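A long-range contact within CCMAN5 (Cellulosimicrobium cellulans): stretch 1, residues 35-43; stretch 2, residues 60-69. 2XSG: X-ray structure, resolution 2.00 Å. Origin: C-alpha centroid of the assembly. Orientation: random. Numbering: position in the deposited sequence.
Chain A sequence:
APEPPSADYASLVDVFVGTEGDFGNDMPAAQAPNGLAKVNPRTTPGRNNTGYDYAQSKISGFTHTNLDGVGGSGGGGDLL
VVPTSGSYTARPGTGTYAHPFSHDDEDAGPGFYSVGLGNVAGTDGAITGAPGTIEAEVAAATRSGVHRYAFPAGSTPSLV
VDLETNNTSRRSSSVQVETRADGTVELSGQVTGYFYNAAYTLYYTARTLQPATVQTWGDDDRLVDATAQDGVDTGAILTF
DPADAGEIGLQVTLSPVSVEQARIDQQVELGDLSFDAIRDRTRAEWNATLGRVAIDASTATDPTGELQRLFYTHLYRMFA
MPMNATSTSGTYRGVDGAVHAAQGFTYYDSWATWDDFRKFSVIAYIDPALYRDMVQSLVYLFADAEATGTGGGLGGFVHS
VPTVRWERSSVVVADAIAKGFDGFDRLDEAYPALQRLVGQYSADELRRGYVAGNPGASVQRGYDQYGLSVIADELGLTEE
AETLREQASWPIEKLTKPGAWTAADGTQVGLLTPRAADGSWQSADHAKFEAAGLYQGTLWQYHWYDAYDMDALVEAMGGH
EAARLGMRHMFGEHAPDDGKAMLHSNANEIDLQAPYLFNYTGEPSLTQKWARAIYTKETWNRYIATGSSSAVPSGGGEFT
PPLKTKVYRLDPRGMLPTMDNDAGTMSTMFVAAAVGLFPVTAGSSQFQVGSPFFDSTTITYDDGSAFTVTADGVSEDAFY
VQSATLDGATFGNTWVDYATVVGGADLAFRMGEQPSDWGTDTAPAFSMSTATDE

Stretch 1 (35-43) GLAKVNPRT
Stretch 2 60-69: SGFTHTNLDG

Two extended segments run antiparallel, their strands 40-43 and 60-63 at 144° between N-to-C directions and 4.5 Å apart at closest approach. N40 and T63 form the hydrogen-bonded pair (CA-CA 5.3 Å): N40 N donates to T63 O and T63 N to N40 O, both at 3.0 Å. P41 faces F62 in the non-hydrogen-bonded pair (CA-CA 4.5 Å), a site that suits proline, which has no amide hydrogen to give. One step on, R42 N reaches G61 O at 2.8 Å and S60 N reaches R42 O at 2.9 Å.

K38 covers the most surface. Its backbone is extended (phi/psi -136/100), and K38 N donates almost linearly to H64 O at 2.9 Å. The side chain leaves sideways (chi1 m, chi2 t, chi3 132°, chi4 p) and lies along N66, with K38 CD 3.7 Å from N66 CB. Its length carries the charge to a buried carboxylate: K38 NZ forms a salt bridge with D68 OD1 at 3.2 Å, though the position of that oxygen is less certain.

R42 (-115/116) points toward the other stretch, with chi1, chi2 and chi3 all t. The long chain brings R42 NH1 within 4.0 Å of T63 CG2, while a water accepts from R42 NH1 (3.2 Å) and donates to T63 OG1 (2.6 Å).

T63 (-99/162, chi1 p) suits its place because it offers both a methyl and a hydroxyl. T63 OG1 also donates to a second water at 2.8 Å; that water donates to K38 O and T65 O, each at 2.7 Å, and accepts from N66 ND2 at 2.9 Å. On the sheet face carrying P41 and F62, the contact is apolar: F62 (chi1 m, chi2 -88°) places CE1 3.9 Å from P41 CB, and V39 CG1 lies 3.9 Å from F62 CB.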

# COMPACT_ATOMS: atom_id res chain seq x y z
N GLY A 35 -1.87 -11.31 -3.43
CA GLY A 35 -2.70 -12.36 -2.88
C GLY A 35 -3.76 -11.86 -1.93
O GLY A 35 -3.60 -10.84 -1.25
N LEU A 36 -4.86 -12.62 -1.90
CA LEU A 36 -5.95 -12.44 -0.97
C LEU A 36 -5.62 -13.10 0.37
O LEU A 36 -5.83 -12.50 1.44
CB LEU A 36 -7.22 -13.03 -1.56
CG LEU A 36 -8.48 -13.13 -0.71
CD1 LEU A 36 -9.02 -11.75 -0.42
CD2 LEU A 36 -9.53 -13.97 -1.46
N ALA A 37 -5.12 -14.33 0.32
CA ALA A 37 -4.65 -15.06 1.49
C ALA A 37 -3.34 -14.49 1.98
O ALA A 37 -2.37 -14.37 1.22
CB ALA A 37 -4.50 -16.52 1.18
N LYS A 38 -3.32 -14.11 3.26
CA LYS A 38 -2.17 -13.48 3.88
C LYS A 38 -2.01 -14.16 5.22
O LYS A 38 -2.73 -13.84 6.17
CB LYS A 38 -2.41 -11.97 4.08
CG LYS A 38 -2.47 -11.16 2.76
CD LYS A 38 -2.73 -9.68 3.02
CE LYS A 38 -1.76 -8.81 2.24
NZ LYS A 38 -2.05 -8.71 0.81
N VAL A 39 -1.07 -15.11 5.28
CA VAL A 39 -0.99 -16.01 6.44
C VAL A 39 0.03 -15.39 7.39
O VAL A 39 1.24 -15.60 7.25
CB VAL A 39 -0.61 -17.44 6.04
CG1 VAL A 39 -0.96 -18.40 7.16
CG2 VAL A 39 -1.31 -17.85 4.75
N ASN A 40 -0.49 -14.60 8.33
CA ASN A 40 0.33 -13.75 9.20
C ASN A 40 0.40 -14.32 10.59
O ASN A 40 -0.65 -14.52 11.22
CB ASN A 40 -0.25 -12.34 9.27
CG ASN A 40 0.77 -11.29 9.73
OD1 ASN A 40 0.43 -10.39 10.50
ND2 ASN A 40 2.02 -11.43 9.29
N PRO A 41 1.63 -14.56 11.10
CA PRO A 41 1.75 -14.89 12.51
C PRO A 41 1.16 -13.76 13.34
O PRO A 41 1.20 -12.61 12.89
CB PRO A 41 3.28 -14.95 12.72
CG PRO A 41 3.87 -14.14 11.57
CD PRO A 41 2.95 -14.46 10.44
N ARG A 42 0.62 -14.07 14.52
CA ARG A 42 0.10 -13.05 15.43
C ARG A 42 0.88 -12.99 16.72
O ARG A 42 0.88 -13.94 17.50
CB ARG A 42 -1.37 -13.33 15.76
CG ARG A 42 -2.11 -12.14 16.39
CD ARG A 42 -3.63 -12.36 16.26
NE ARG A 42 -4.42 -11.14 16.50
CZ ARG A 42 -4.61 -10.17 15.60
NH1 ARG A 42 -4.03 -10.23 14.41
NH2 ARG A 42 -5.36 -9.11 15.92
N THR A 43 1.54 -11.86 16.99
CA THR A 43 2.28 -11.75 18.25
C THR A 43 1.35 -11.45 19.42
O THR A 43 0.21 -11.03 19.23
CB THR A 43 3.44 -10.72 18.19
OG1 THR A 43 2.94 -9.41 17.92
CG2 THR A 43 4.46 -11.11 17.13
N SER A 60 0.67 -16.36 19.14
CA SER A 60 -0.49 -17.20 19.33
C SER A 60 -0.62 -18.13 18.12
O SER A 60 -0.30 -19.32 18.22
CB SER A 60 -1.73 -16.33 19.54
OG SER A 60 -1.86 -15.40 18.47
N GLY A 61 -1.01 -17.60 16.96
CA GLY A 61 -1.20 -18.41 15.75
C GLY A 61 -1.15 -17.63 14.44
O GLY A 61 -0.49 -16.59 14.35
N PHE A 62 -1.86 -18.12 13.42
CA PHE A 62 -1.86 -17.50 12.09
C PHE A 62 -3.25 -17.04 11.66
O PHE A 62 -4.22 -17.80 11.75
CB PHE A 62 -1.28 -18.47 11.06
CG PHE A 62 0.12 -18.90 11.38
CD1 PHE A 62 1.20 -18.14 10.94
CD2 PHE A 62 0.36 -20.03 12.16
CE1 PHE A 62 2.50 -18.50 11.23
CE2 PHE A 62 1.67 -20.41 12.46
CZ PHE A 62 2.75 -19.64 12.00
N THR A 63 -3.34 -15.79 11.21
CA THR A 63 -4.56 -15.21 10.66
C THR A 63 -4.42 -15.28 9.15
O THR A 63 -3.31 -15.49 8.66
CB THR A 63 -4.74 -13.75 11.12
OG1 THR A 63 -3.55 -13.01 10.82
CG2 THR A 63 -4.97 -13.70 12.60
N HIS A 64 -5.53 -15.16 8.40
CA HIS A 64 -5.49 -15.45 6.97
C HIS A 64 -5.85 -14.27 6.08
O HIS A 64 -5.70 -14.36 4.85
CB HIS A 64 -6.35 -16.69 6.65
CG HIS A 64 -5.76 -17.96 7.18
ND1 HIS A 64 -5.75 -18.26 8.52
CD2 HIS A 64 -5.08 -18.95 6.56
CE1 HIS A 64 -5.13 -19.41 8.71
NE2 HIS A 64 -4.72 -19.86 7.53
N THR A 65 -6.35 -13.20 6.68
CA THR A 65 -6.71 -11.98 5.94
C THR A 65 -5.98 -10.79 6.53
O THR A 65 -5.62 -10.78 7.71
CB THR A 65 -8.24 -11.68 5.94
OG1 THR A 65 -8.66 -11.24 7.24
CG2 THR A 65 -9.05 -12.90 5.53
N ASN A 66 -5.74 -9.78 5.69
CA ASN A 66 -5.01 -8.63 6.18
C ASN A 66 -4.97 -7.47 5.19
O ASN A 66 -5.44 -7.60 4.05
CB ASN A 66 -3.59 -9.05 6.55
CG ASN A 66 -3.20 -8.55 7.92
OD1 ASN A 66 -3.37 -7.37 8.24
ND2 ASN A 66 -2.68 -9.46 8.75
N LEU A 67 -4.40 -6.36 5.66
CA LEU A 67 -4.17 -5.17 4.86
C LEU A 67 -2.76 -4.67 5.15
O LEU A 67 -2.35 -4.58 6.31
CB LEU A 67 -5.16 -4.06 5.24
CG LEU A 67 -6.63 -4.29 4.95
CD1 LEU A 67 -7.46 -3.10 5.43
CD2 LEU A 67 -6.85 -4.55 3.46
N ASP A 68 -2.03 -4.31 4.10
CA ASP A 68 -0.63 -3.92 4.29
C ASP A 68 -0.48 -2.46 4.59
O ASP A 68 -0.98 -1.61 3.86
CB ASP A 68 0.20 -4.27 3.06
CG ASP A 68 0.04 -5.71 2.66
OD1 ASP A 68 -1.06 -6.04 2.17
OD2 ASP A 68 1.00 -6.51 2.82
N GLY A 69 0.20 -2.17 5.70
CA GLY A 69 0.63 -0.82 6.02
C GLY A 69 -0.44 0.19 6.34
O GLY A 69 -0.21 1.39 6.22
O HOH W 1 -6.58 -10.38 2.94
O HOH W 2 -3.39 -12.22 8.18
O HOH W 3 -1.98 -11.89 12.62